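Local coordinates for protein Protease/Reverse transcriptase/ribonuclease H (Eastern chimpanzee simian foamy virus, PDB 7KSF) that copies viral RNA into DNA, degrades RNA in RNA-DNA hybrids through its RNase H domain, and probably processes viral polyproteins through its aspartic protease domain, at residues Q4-G12 against Y57-R65; P158-N167 against T193-V201. The protein carries 1 engineered substitution. All coordinates share one frame; numbering follows the deposited sequence.

Contact 1. Residues Q4-G12 against Y57-R65; sequences QPLPAEIKG and YVTFKVKGR
Glu9 and Lys61 form a hydrogen-bonded antiparallel pair in which Lys61 N reaches Glu9 O at 2.7 Å and Glu9 N reaches Lys61 O at 3.1 Å. The two strands run at 143°, their axes approaching to 4.8 Å, and Ala8 with Val62 makes the neighbouring non-hydrogen-bonded pair. Pro7 has no N-H to give, but its carbonyl still accepts: Lys63 N lies 3.1 Å from Pro7 O. Lys63 already belongs to the type I' turn from Val62 to Arg65, whose positive phi angles suit Gly64 especially well. This turn joins strand 52-62 to strand 65-74 in the aspartic protease domain. Strand 6-9 lies between 52-62 and 14-19, since Leu6 and Ala8 also bond through their backbones to Ala17 and Leu15. On the face of Ala8 and Val62 both residues are small and buried, and the methyl of Ala8 sits against the carbonyl of Lys61. Glu9 and Lys61 send charged chains to the other face; Glu9 OE2 and Lys61 NZ stay 4.5 Å apart, too far for a salt bridge. Ile10 CB packs 4.0 Å from Phe60 CB, while the ring of Phe60, with CG set between backbone N and carbonyl carbon (chi1 54°), leads away from strand 6-9 and touches Val67. Near the turn, Leu6 CD2 meets the aliphatic part of Lys63, 4.1 Å from CE, leaving the ammonium beyond.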
ATOM      1  N   GLN A   4     -16.527  27.603  -1.055  1.00 81.27           N
ATOM      2  CA  GLN A   4     -17.571  26.790  -1.658  1.00 79.88           C
ATOM      3  C   GLN A   4     -18.037  27.424  -2.965  1.00 84.73           C
ATOM      4  O   GLN A   4     -18.339  28.623  -2.993  1.00 81.65           O
ATOM      5  CB  GLN A   4     -18.743  26.634  -0.696  1.00 78.26           C
ATOM      6  CG  GLN A   4     -19.815  25.673  -1.171  1.00 77.22           C
ATOM      7  CD  GLN A   4     -20.791  25.309  -0.074  1.00 78.29           C
ATOM      8  OE1 GLN A   4     -21.530  24.332  -0.180  1.00 73.14           O
ATOM      9  NE2 GLN A   4     -20.797  26.096   0.998  1.00 74.79           N
ATOM     10  N   PRO A   5     -18.095  26.670  -4.054  1.00 90.36           N
ATOM     11  CA  PRO A   5     -18.620  27.225  -5.304  1.00 89.00           C
ATOM     12  C   PRO A   5     -20.100  27.543  -5.178  1.00 83.33           C
ATOM     13  O   PRO A   5     -20.833  26.920  -4.408  1.00 92.15           O
ATOM     14  CB  PRO A   5     -18.374  26.108  -6.322  1.00 97.84           C
ATOM     15  CG  PRO A   5     -18.325  24.865  -5.506  1.00 88.32           C
ATOM     16  CD  PRO A   5     -17.709  25.255  -4.195  1.00 90.52           C
ATOM     17  N   LEU A   6     -20.531  28.531  -5.957  1.00 85.11           N
ATOM     18  CA  LEU A   6     -21.877  29.054  -5.870  1.00 86.71           C
ATOM     19  C   LEU A   6     -22.619  28.806  -7.177  1.00 93.90           C
ATOM     20  O   LEU A   6     -22.119  29.182  -8.246  1.00102.80           O
ATOM     21  CB  LEU A   6     -21.843  30.553  -5.562  1.00 86.89           C
ATOM     22  CG  LEU A   6     -20.852  30.909  -4.452  1.00 90.81           C
ATOM     23  CD1 LEU A   6     -20.435  32.364  -4.541  1.00 88.66           C
ATOM     24  CD2 LEU A   6     -21.449  30.598  -3.085  1.00106.02           C
ATOM     25  N   PRO A   7     -23.798  28.187  -7.137  1.00 89.12           N
ATOM     26  CA  PRO A   7     -24.536  27.948  -8.386  1.00101.07           C
ATOM     27  C   PRO A   7     -25.000  29.254  -9.008  1.00109.84           C
ATOM     28  O   PRO A   7     -25.473  30.160  -8.317  1.00116.50           O
ATOM     29  CB  PRO A   7     -25.721  27.085  -7.937  1.00 98.56           C
ATOM     30  CG  PRO A   7     -25.905  27.423  -6.495  1.00 93.43           C
ATOM     31  CD  PRO A   7     -24.525  27.691  -5.959  1.00 89.09           C
ATOM     32  N   ALA A   8     -24.858  29.349 -10.327  1.00116.47           N
ATOM     33  CA  ALA A   8     -25.194  30.580 -11.027  1.00114.23           C
ATOM     34  C   ALA A   8     -25.565  30.265 -12.467  1.00 97.12           C
ATOM     35  O   ALA A   8     -25.002  29.355 -13.080  1.00104.59           O
ATOM     36  CB  ALA A   8     -24.028  31.575 -10.988  1.00105.03           C
ATOM     37  N   GLU A   9     -26.510  31.034 -13.001  1.00 98.15           N
ATOM     38  CA  GLU A   9     -26.906  30.949 -14.401  1.00 99.88           C
ATOM     39  C   GLU A   9     -26.682  32.304 -15.064  1.00100.31           C
ATOM     40  O   GLU A   9     -27.104  33.336 -14.531  1.00116.30           O
ATOM     41  CB  GLU A   9     -28.373  30.527 -14.535  1.00108.14           C
ATOM     42  CG  GLU A   9     -28.932  30.659 -15.937  1.00116.61           C
ATOM     43  CD  GLU A   9     -30.408  30.325 -16.003  1.00127.28           C
ATOM     44  OE1 GLU A   9     -30.872  29.506 -15.182  1.00128.88           O
ATOM     45  OE2 GLU A   9     -31.104  30.895 -16.869  1.00120.86           O
ATOM     46  N   ILE A  10     -26.024  32.305 -16.225  1.00 95.41           N
ATOM     47  CA  ILE A  10     -25.698  33.534 -16.947  1.00 94.95           C
ATOM     48  C   ILE A  10     -26.599  33.710 -18.170  1.00 99.02           C
ATOM     49  O   ILE A  10     -27.365  34.673 -18.253  1.00 98.59           O
ATOM     50  CB  ILE A  10     -24.200  33.585 -17.330  1.00 89.49           C
ATOM     51  CG1 ILE A  10     -23.946  34.684 -18.364  1.00 87.82           C
ATOM     52  CG2 ILE A  10     -23.718  32.238 -17.834  1.00 89.81           C
ATOM     53  CD1 ILE A  10     -22.474  34.893 -18.700  1.00 86.13           C
ATOM     54  N   LYS A  11     -26.525  32.783 -19.133  1.00 90.02           N
ATOM     55  CA  LYS A  11     -27.371  32.800 -20.329  1.00 89.84           C
ATOM     56  C   LYS A  11     -28.051  31.433 -20.467  1.00 92.25           C
ATOM     57  O   LYS A  11     -27.776  30.670 -21.397  1.00105.14           O
ATOM     58  CB  LYS A  11     -26.569  33.145 -21.578  1.00 87.39           C
ATOM     59  CG  LYS A  11     -26.108  34.589 -21.658  1.00 85.52           C
ATOM     60  CD  LYS A  11     -25.457  34.884 -23.006  1.00 81.96           C
ATOM     61  CE  LYS A  11     -25.065  36.348 -23.122  1.00 80.70           C
ATOM     62  NZ  LYS A  11     -24.478  36.644 -24.456  1.00 92.86           N
ATOM     63  N   GLY A  12     -28.950  31.125 -19.531  1.00 93.15           N
ATOM     64  CA  GLY A  12     -29.664  29.866 -19.559  1.00 94.46           C
ATOM     65  C   GLY A  12     -28.857  28.700 -19.028  1.00110.30           C
ATOM     66  O   GLY A  12     -29.359  27.902 -18.232  1.00124.34           O
ATOM     67  N   TYR A  57     -20.761  44.729 -19.989  1.00 92.40           N
ATOM     68  CA  TYR A  57     -21.640  44.894 -18.832  1.00 93.48           C
ATOM     69  C   TYR A  57     -22.847  43.995 -19.052  1.00 92.89           C
ATOM     70  O   TYR A  57     -23.723  44.320 -19.859  1.00 92.52           O
ATOM     71  CB  TYR A  57     -22.050  46.353 -18.656  1.00110.17           C
ATOM     72  CG  TYR A  57     -22.684  46.676 -17.320  1.00116.19           C
ATOM     73  CD1 TYR A  57     -21.904  46.946 -16.205  1.00101.12           C
ATOM     74  CD2 TYR A  57     -24.065  46.728 -17.182  1.00118.77           C
ATOM     75  CE1 TYR A  57     -22.482  47.246 -14.981  1.00105.25           C
ATOM     76  CE2 TYR A  57     -24.653  47.031 -15.966  1.00120.88           C
ATOM     77  CZ  TYR A  57     -23.857  47.288 -14.867  1.00119.81           C
ATOM     78  OH  TYR A  57     -24.437  47.589 -13.654  1.00113.29           O
ATOM     79  N   VAL A  58     -22.888  42.862 -18.347  1.00 92.87           N
ATOM     80  CA  VAL A  58     -23.889  41.830 -18.574  1.00 92.72           C
ATOM     81  C   VAL A  58     -24.626  41.556 -17.267  1.00 93.11           C
ATOM     82  O   VAL A  58     -24.186  41.932 -16.182  1.00 93.89           O
ATOM     83  CB  VAL A  58     -23.271  40.527 -19.127  1.00 93.84           C
ATOM     84  CG1 VAL A  58     -22.657  40.762 -20.502  1.00100.11           C
ATOM     85  CG2 VAL A  58     -22.238  39.964 -18.163  1.00104.64           C
ATOM     86  N   THR A  59     -25.764  40.878 -17.395  1.00 93.26           N
ATOM     87  CA  THR A  59     -26.598  40.495 -16.267  1.00 94.24           C
ATOM     88  C   THR A  59     -26.652  38.979 -16.163  1.00 93.76           C
ATOM     89  O   THR A  59     -26.722  38.279 -17.180  1.00 93.25           O
ATOM     90  CB  THR A  59     -28.013  41.061 -16.412  1.00100.61           C
ATOM     91  OG1 THR A  59     -27.943  42.472 -16.654  1.00125.60           O
ATOM     92  CG2 THR A  59     -28.820  40.816 -15.143  1.00101.58           C
ATOM     93  N   PHE A  60     -26.623  38.478 -14.930  1.00 93.76           N
ATOM     94  CA  PHE A  60     -26.623  37.045 -14.679  1.00 93.19           C
ATOM     95  C   PHE A  60     -27.207  36.786 -13.297  1.00 93.27           C
ATOM     96  O   PHE A  60     -27.230  37.665 -12.435  1.00 96.30           O
ATOM     97  CB  PHE A  60     -25.213  36.457 -14.791  1.00104.10           C
ATOM     98  CG  PHE A  60     -24.199  37.157 -13.933  1.00101.20           C
ATOM     99  CD1 PHE A  60     -23.959  36.732 -12.636  1.00 93.30           C
ATOM    100  CD2 PHE A  60     -23.485  38.238 -14.422  1.00100.76           C
ATOM    101  CE1 PHE A  60     -23.027  37.371 -11.845  1.00 98.13           C
ATOM    102  CE2 PHE A  60     -22.552  38.883 -13.635  1.00 98.26           C
ATOM    103  CZ  PHE A  60     -22.323  38.448 -12.344  1.00 93.02           C
ATOM    104  N   LYS A  61     -27.674  35.557 -13.097  1.00 93.02           N
ATOM    105  CA  LYS A  61     -28.258  35.145 -11.832  1.00 93.07           C
ATOM    106  C   LYS A  61     -27.201  34.509 -10.938  1.00101.32           C
ATOM    107  O   LYS A  61     -26.365  33.731 -11.404  1.00103.12           O
ATOM    108  CB  LYS A  61     -29.402  34.155 -12.055  1.00 93.37           C
ATOM    109  CG  LYS A  61     -30.569  34.705 -12.852  1.00 97.46           C
ATOM    110  CD  LYS A  61     -31.646  33.646 -13.032  1.00105.26           C
ATOM    111  CE  LYS A  61     -32.800  34.167 -13.875  1.00115.66           C
ATOM    112  NZ  LYS A  61     -33.847  33.129 -14.090  1.00100.86           N
ATOM    113  N   VAL A  62     -27.246  34.850  -9.655  1.00107.55           N
ATOM    114  CA  VAL A  62     -26.426  34.212  -8.629  1.00 92.29           C
ATOM    115  C   VAL A  62     -27.385  33.672  -7.579  1.00 92.51           C
ATOM    116  O   VAL A  62     -28.053  34.448  -6.882  1.00 92.99           O
ATOM    117  CB  VAL A  62     -25.408  35.178  -8.010  1.00 92.16           C
ATOM    118  CG1 VAL A  62     -24.742  34.544  -6.800  1.00 92.03           C
ATOM    119  CG2 VAL A  62     -24.366  35.576  -9.042  1.00 92.01           C
ATOM    120  N   LYS A  63     -27.467  32.342  -7.474  1.00 92.14           N
ATOM    121  CA  LYS A  63     -28.418  31.668  -6.587  1.00 92.36           C
ATOM    122  C   LYS A  63     -29.860  32.061  -6.898  1.00 92.34           C
ATOM    123  O   LYS A  63     -30.731  32.005  -6.026  1.00 94.66           O
ATOM    124  CB  LYS A  63     -28.106  31.941  -5.111  1.00101.74           C
ATOM    125  CG  LYS A  63     -26.837  31.291  -4.595  1.00 91.15           C
ATOM    126  CD  LYS A  63     -26.669  31.537  -3.104  1.00 89.78           C
ATOM    127  CE  LYS A  63     -25.493  30.751  -2.551  1.00104.84           C
ATOM    128  NZ  LYS A  63     -25.341  30.903  -1.079  1.00 95.85           N
ATOM    129  N   GLY A  64     -30.129  32.470  -8.138  1.00 93.49           N
ATOM    130  CA  GLY A  64     -31.455  32.871  -8.548  1.00100.53           C
ATOM    131  C   GLY A  64     -31.686  34.368  -8.624  1.00104.42           C
ATOM    132  O   GLY A  64     -32.666  34.792  -9.250  1.00 94.50           O
ATOM    133  N   ARG A  65     -30.823  35.178  -8.012  1.00 95.02           N
ATOM    134  CA  ARG A  65     -30.961  36.629  -8.036  1.00 94.18           C
ATOM    135  C   ARG A  65     -30.049  37.220  -9.104  1.00 93.96           C
ATOM    136  O   ARG A  65     -28.865  36.878  -9.172  1.00 99.38           O
ATOM    137  CB  ARG A  65     -30.633  37.239  -6.672  1.00108.81           C
ATOM    138  CG  ARG A  65     -31.715  37.049  -5.625  1.00110.91           C
ATOM    139  CD  ARG A  65     -31.571  38.053  -4.493  1.00109.06           C
ATOM    140  NE  ARG A  65     -31.646  39.428  -4.975  1.00112.96           N
ATOM    141  CZ  ARG A  65     -31.638  40.499  -4.185  1.00107.05           C
ATOM    142  NH1 ARG A  65     -31.563  40.355  -2.870  1.00124.24           N
ATOM    143  NH2 ARG A  65     -31.709  41.715  -4.711  1.00108.65           N
TER

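Contact 2. Residues P158-N167 against T193-V201; sequences PRPQKQYPIN and TMNTPVYPV
Gln161 and Asn195 are joined through backbone and side chain together. Gln161 N donates to Asn195 O at 2.9 Å in a nearly straight bond (166°), the donor lying above the carbonyl plane, and Asn195 ND2 returns a weak bond to Gln161 O; asparagine suits this place because its short amide reaches the chain beside it. The second polar link joins a side chain to the backbone. Gln163 OE1 takes the N-H of Val198 at 2.9 Å, in the carbonyl plane and on a lone pair, while Gln163 NE2 gives its hydrogen to Tyr164 O at 2.8 Å. Held at both ends, the amide has its rotation fixed. An anti first torsion (175°) followed by a bend at chi2 (59°) brings the amide in toward the start of strand 198-202, where it also lies against Val198 CG1.

The apolar contacts are largely the work of prolines, whose rigid rings fit two extended chains running in roughly the same direction. Met194 crosses Pro158 at about a right angle, SD 3.9 Å from CG. Pro197 CG packs on Gln161 CB at 3.6 Å, and further along, past Gln163, Pro200 CG meets Ile166 CB at 4.1 Å.

Strand 198-202 pairs with 208-212 in a hairpin that probably corresponds to the fingers hairpin of other reverse transcriptases, with Val198 resting on Met210 and Leu212. Met194 and Gln161 touch helix 215-218, and past Asn167, whose OD1 accepts from Lys169 N, the chain enters helix 171-184.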
ATOM      1  N   PRO A 158     -16.772   6.717 -29.759  1.00 93.87           N
ATOM      2  CA  PRO A 158     -17.193   5.372 -29.357  1.00 91.92           C
ATOM      3  C   PRO A 158     -18.709   5.297 -29.200  1.00 91.05           C
ATOM      4  O   PRO A 158     -19.427   6.288 -29.313  1.00 90.87           O
ATOM      5  CB  PRO A 158     -16.480   5.173 -28.021  1.00101.80           C
ATOM      6  CG  PRO A 158     -16.405   6.543 -27.455  1.00101.45           C
ATOM      7  CD  PRO A 158     -16.191   7.467 -28.631  1.00 92.56           C
ATOM      8  N   ARG A 159     -19.196   4.063 -28.919  1.00 88.41           N
ATOM      9  CA  ARG A 159     -20.631   3.841 -28.815  1.00 88.01           C
ATOM     10  C   ARG A 159     -21.085   3.853 -27.363  1.00 99.93           C
ATOM     11  O   ARG A 159     -20.397   3.312 -26.490  1.00101.28           O
ATOM     12  CB  ARG A 159     -21.021   2.506 -29.461  1.00103.10           C
ATOM     13  CG  ARG A 159     -20.234   1.298 -28.968  1.00 99.26           C
ATOM     14  CD  ARG A 159     -20.721   0.010 -29.626  1.00 86.44           C
ATOM     15  NE  ARG A 159     -20.523   0.007 -31.075  1.00 95.70           N
ATOM     16  CZ  ARG A 159     -19.486  -0.556 -31.689  1.00109.94           C
ATOM     17  NH1 ARG A 159     -18.543  -1.168 -30.983  1.00 95.48           N
ATOM     18  NH2 ARG A 159     -19.388  -0.507 -33.011  1.00105.08           N
ATOM     19  N   PRO A 160     -22.233   4.468 -27.085  1.00 88.83           N
ATOM     20  CA  PRO A 160     -22.723   4.530 -25.703  1.00 86.75           C
ATOM     21  C   PRO A 160     -23.069   3.152 -25.163  1.00 88.07           C
ATOM     22  O   PRO A 160     -23.677   2.325 -25.848  1.00 86.47           O
ATOM     23  CB  PRO A 160     -23.966   5.421 -25.806  1.00 99.51           C
ATOM     24  CG  PRO A 160     -24.366   5.363 -27.248  1.00109.76           C
ATOM     25  CD  PRO A 160     -23.099   5.206 -28.021  1.00 91.69           C
ATOM     26  N   GLN A 161     -22.676   2.915 -23.917  1.00 92.69           N
ATOM     27  CA  GLN A 161     -22.954   1.652 -23.252  1.00 93.21           C
ATOM     28  C   GLN A 161     -24.228   1.767 -22.429  1.00 88.29           C
ATOM     29  O   GLN A 161     -24.454   2.771 -21.747  1.00 90.12           O
ATOM     30  CB  GLN A 161     -21.787   1.248 -22.353  1.00 97.74           C
ATOM     31  CG  GLN A 161     -20.568   0.755 -23.107  1.00 97.95           C
ATOM     32  CD  GLN A 161     -20.769  -0.633 -23.683  1.00114.40           C
ATOM     33  OE1 GLN A 161     -21.520  -1.442 -23.134  1.00108.56           O
ATOM     34  NE2 GLN A 161     -20.102  -0.913 -24.796  1.00121.38           N
ATOM     35  N   LYS A 162     -25.065   0.741 -22.509  1.00 90.80           N
ATOM     36  CA  LYS A 162     -26.244   0.684 -21.663  1.00 98.78           C
ATOM     37  C   LYS A 162     -25.836   0.414 -20.222  1.00117.75           C
ATOM     38  O   LYS A 162     -24.918  -0.367 -19.956  1.00116.12           O
ATOM     39  CB  LYS A 162     -27.202  -0.396 -22.163  1.00107.69           C
ATOM     40  CG  LYS A 162     -27.841  -0.086 -23.506  1.00101.46           C
ATOM     41  CD  LYS A 162     -28.864  -1.146 -23.866  1.00 95.16           C
ATOM     42  CE  LYS A 162     -29.680  -0.750 -25.080  1.00 95.74           C
ATOM     43  NZ  LYS A 162     -30.757  -1.744 -25.320  1.00 96.26           N
ATOM     44  N   GLN A 163     -26.517   1.075 -19.289  1.00121.17           N
ATOM     45  CA  GLN A 163     -26.211   0.968 -17.865  1.00 91.47           C
ATOM     46  C   GLN A 163     -27.135  -0.064 -17.231  1.00 89.33           C
ATOM     47  O   GLN A 163     -28.352   0.137 -17.160  1.00 89.48           O
ATOM     48  CB  GLN A 163     -26.358   2.323 -17.179  1.00 87.56           C
ATOM     49  CG  GLN A 163     -26.165   2.262 -15.680  1.00 85.90           C
ATOM     50  CD  GLN A 163     -24.803   1.726 -15.300  1.00 88.79           C
ATOM     51  OE1 GLN A 163     -23.783   2.149 -15.844  1.00100.48           O
ATOM     52  NE2 GLN A 163     -24.778   0.783 -14.363  1.00 86.63           N
ATOM     53  N   TYR A 164     -26.555  -1.165 -16.769  1.00 88.87           N
ATOM     54  CA  TYR A 164     -27.319  -2.204 -16.098  1.00 88.16           C
ATOM     55  C   TYR A 164     -27.571  -1.825 -14.640  1.00 92.09           C
ATOM     56  O   TYR A 164     -26.787  -1.082 -14.040  1.00 90.00           O
ATOM     57  CB  TYR A 164     -26.577  -3.535 -16.164  1.00 93.16           C
ATOM     58  CG  TYR A 164     -26.552  -4.159 -17.542  1.00 99.06           C
ATOM     59  CD1 TYR A 164     -25.528  -5.017 -17.921  1.00 93.92           C
ATOM     60  CD2 TYR A 164     -27.559  -3.896 -18.462  1.00 98.02           C
ATOM     61  CE1 TYR A 164     -25.507  -5.590 -19.177  1.00 98.29           C
ATOM     62  CE2 TYR A 164     -27.545  -4.464 -19.721  1.00 98.36           C
ATOM     63  CZ  TYR A 164     -26.516  -5.309 -20.073  1.00109.77           C
ATOM     64  OH  TYR A 164     -26.497  -5.880 -21.325  1.00127.87           O
ATOM     65  N   PRO A 165     -28.666  -2.306 -14.053  1.00 87.14           N
ATOM     66  CA  PRO A 165     -28.927  -2.027 -12.636  1.00 84.07           C
ATOM     67  C   PRO A 165     -27.709  -2.515 -11.862  1.00 88.15           C
ATOM     68  O   PRO A 165     -27.012  -3.442 -12.281  1.00100.07           O
ATOM     69  CB  PRO A 165     -30.271  -2.717 -12.377  1.00 83.52           C
ATOM     70  CG  PRO A 165     -30.913  -2.805 -13.720  1.00 86.15           C
ATOM     71  CD  PRO A 165     -29.791  -3.011 -14.693  1.00 85.28           C
ATOM     72  N   ILE A 166     -27.461  -1.876 -10.721  1.00 88.28           N
ATOM     73  CA  ILE A 166     -26.277  -2.172  -9.921  1.00 81.91           C
ATOM     74  C   ILE A 166     -26.798  -2.580  -8.550  1.00 84.20           C
ATOM     75  O   ILE A 166     -28.014  -2.647  -8.328  1.00 94.78           O
ATOM     76  CB  ILE A 166     -25.258  -1.028  -9.797  1.00 80.39           C
ATOM     77  CG1 ILE A 166     -25.885   0.167  -9.076  1.00 79.59           C
ATOM     78  CG2 ILE A 166     -24.753  -0.620 -11.172  1.00 89.71           C
ATOM     79  CD1 ILE A 166     -24.916   1.295  -8.821  1.00 83.76           C
ATOM     80  N   ASN A 167     -25.884  -2.849  -7.627  1.00 92.16           N
ATOM     81  CA  ASN A 167     -26.255  -3.298  -6.290  1.00 88.08           C
ATOM     82  C   ASN A 167     -26.829  -2.135  -5.488  1.00 87.95           C
ATOM     83  O   ASN A 167     -26.156  -1.108  -5.331  1.00 85.12           O
ATOM     84  CB  ASN A 167     -25.038  -3.889  -5.576  1.00 83.38           C
ATOM     85  CG  ASN A 167     -25.411  -4.667  -4.326  1.00 81.76           C
ATOM     86  OD1 ASN A 167     -26.327  -4.293  -3.592  1.00 79.76           O
ATOM     87  ND2 ASN A 167     -24.701  -5.760  -4.080  1.00 91.24           N
ATOM     88  N   THR A 193     -23.847  11.929 -26.000  1.00 97.49           N
ATOM     89  CA  THR A 193     -23.946  10.781 -26.892  1.00101.67           C
ATOM     90  C   THR A 193     -23.348   9.533 -26.254  1.00102.10           C
ATOM     91  O   THR A 193     -23.927   8.447 -26.353  1.00101.50           O
ATOM     92  CB  THR A 193     -23.244  11.091 -28.216  1.00 98.79           C
ATOM     93  OG1 THR A 193     -23.781  12.298 -28.772  1.00 92.92           O
ATOM     94  CG2 THR A 193     -23.430   9.948 -29.203  1.00 92.70           C
ATOM     95  N   MET A 194     -22.205   9.674 -25.589  1.00 84.98           N
ATOM     96  CA  MET A 194     -21.507   8.546 -24.992  1.00 79.28           C
ATOM     97  C   MET A 194     -22.026   8.279 -23.586  1.00 78.51           C
ATOM     98  O   MET A 194     -22.399   9.203 -22.860  1.00 89.48           O
ATOM     99  CB  MET A 194     -20.001   8.814 -24.947  1.00 78.44           C
ATOM    100  CG  MET A 194     -19.183   7.664 -24.387  1.00 79.53           C
ATOM    101  SD  MET A 194     -19.560   6.117 -25.233  1.00 83.69           S
ATOM    102  CE  MET A 194     -18.500   4.968 -24.359  1.00 82.65           C
ATOM    103  N   ASN A 195     -22.051   7.004 -23.208  1.00 79.99           N
ATOM    104  CA  ASN A 195     -22.381   6.598 -21.852  1.00 79.09           C
ATOM    105  C   ASN A 195     -21.418   5.507 -21.417  1.00 79.57           C
ATOM    106  O   ASN A 195     -21.035   4.648 -22.218  1.00 80.81           O
ATOM    107  CB  ASN A 195     -23.819   6.087 -21.744  1.00 79.90           C
ATOM    108  CG  ASN A 195     -24.284   5.970 -20.311  1.00 78.33           C
ATOM    109  OD1 ASN A 195     -24.883   6.897 -19.770  1.00 76.71           O
ATOM    110  ND2 ASN A 195     -24.007   4.832 -19.685  1.00 80.29           N
ATOM    111  N   THR A 196     -21.034   5.539 -20.142  1.00 81.27           N
ATOM    112  CA  THR A 196     -20.045   4.635 -19.586  1.00 79.43           C
ATOM    113  C   THR A 196     -20.649   3.803 -18.462  1.00 81.78           C
ATOM    114  O   THR A 196     -21.360   4.344 -17.609  1.00 88.99           O
ATOM    115  CB  THR A 196     -18.833   5.424 -19.055  1.00 76.78           C
ATOM    116  OG1 THR A 196     -18.063   5.924 -20.154  1.00 76.79           O
ATOM    117  CG2 THR A 196     -17.948   4.549 -18.182  1.00 76.81           C
ATOM    118  N   PRO A 197     -20.398   2.495 -18.436  1.00 78.28           N
ATOM    119  CA  PRO A 197     -20.905   1.680 -17.330  1.00 78.16           C
ATOM    120  C   PRO A 197     -20.226   2.050 -16.023  1.00 81.92           C
ATOM    121  O   PRO A 197     -19.051   2.424 -15.989  1.00 77.88           O
ATOM    122  CB  PRO A 197     -20.552   0.245 -17.748  1.00 78.18           C
ATOM    123  CG  PRO A 197     -20.262   0.321 -19.210  1.00 79.05           C
ATOM    124  CD  PRO A 197     -19.689   1.684 -19.435  1.00 82.13           C
ATOM    125  N   VAL A 198     -20.990   1.943 -14.939  1.00 83.21           N
ATOM    126  CA  VAL A 198     -20.510   2.233 -13.595  1.00 80.32           C
ATOM    127  C   VAL A 198     -20.653   0.973 -12.750  1.00 77.82           C
ATOM    128  O   VAL A 198     -21.655   0.256 -12.853  1.00 78.10           O
ATOM    129  CB  VAL A 198     -21.264   3.425 -12.962  1.00 77.64           C
ATOM    130  CG1 VAL A 198     -22.752   3.130 -12.855  1.00 78.43           C
ATOM    131  CG2 VAL A 198     -20.680   3.770 -11.602  1.00 76.88           C
ATOM    132  N   TYR A 199     -19.636   0.691 -11.937  1.00 78.41           N
ATOM    133  CA  TYR A 199     -19.603  -0.498 -11.102  1.00 79.78           C
ATOM    134  C   TYR A 199     -19.292  -0.124  -9.661  1.00 80.97           C
ATOM    135  O   TYR A 199     -18.495   0.789  -9.412  1.00 79.41           O
ATOM    136  CB  TYR A 199     -18.549  -1.491 -11.602  1.00 86.26           C
ATOM    137  CG  TYR A 199     -18.845  -2.072 -12.959  1.00 84.54           C
ATOM    138  CD1 TYR A 199     -19.634  -3.204 -13.091  1.00 84.51           C
ATOM    139  CD2 TYR A 199     -18.334  -1.492 -14.112  1.00 77.25           C
ATOM    140  CE1 TYR A 199     -19.907  -3.743 -14.331  1.00 95.16           C
ATOM    141  CE2 TYR A 199     -18.601  -2.023 -15.358  1.00 84.63           C
ATOM    142  CZ  TYR A 199     -19.389  -3.148 -15.463  1.00 88.94           C
ATOM    143  OH  TYR A 199     -19.663  -3.685 -16.701  1.00 94.52           O
ATOM    144  N   PRO A 200     -19.901  -0.805  -8.689  1.00 78.95           N
ATOM    145  CA  PRO A 200     -19.561  -0.550  -7.287  1.00 80.32           C
ATOM    146  C   PRO A 200     -18.667  -1.623  -6.686  1.00 81.31           C
ATOM    147  O   PRO A 200     -18.858  -2.815  -6.944  1.00 81.07           O
ATOM    148  CB  PRO A 200     -20.937  -0.526  -6.604  1.00 91.13           C
ATOM    149  CG  PRO A 200     -21.835  -1.370  -7.514  1.00 81.12           C
ATOM    150  CD  PRO A 200     -21.104  -1.642  -8.810  1.00 78.72           C
ATOM    151  N   VAL A 201     -17.692  -1.214  -5.881  1.00 82.20           N
ATOM    152  CA  VAL A 201     -16.821  -2.157  -5.182  1.00 83.29           C
ATOM    153  C   VAL A 201     -16.773  -1.777  -3.708  1.00 96.98           C
ATOM    154  O   VAL A 201     -16.827  -0.584  -3.374  1.00 97.68           O
ATOM    155  CB  VAL A 201     -15.416  -2.195  -5.805  1.00 83.26           C
ATOM    156  CG1 VAL A 201     -15.473  -2.793  -7.200  1.00 96.59           C
ATOM    157  CG2 VAL A 201     -14.806  -0.803  -5.843  1.00 84.01           C
TER

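From the N terminus, contact 1 closes first: residues 13-56, which hold strands 14-19, 26-29 and 40-43, form a loop whose ends meet when 57-65 comes back to 4-12. The chain then goes through strands 65-74 and 79-81 and helices 102-112 and 117-129 before contact 2 opens. That one spans a shorter excursion, helix 171-184 and strand 187-189. The two loops follow in series, neither nested nor crossed. The centres of the two contacts are about 32 Å apart and their nearest atoms about 19 Å, so contact 1 ties the protease sheet and contact 2 the segment before helix 171-184 to the polymerase hairpin, probably part of the fingers.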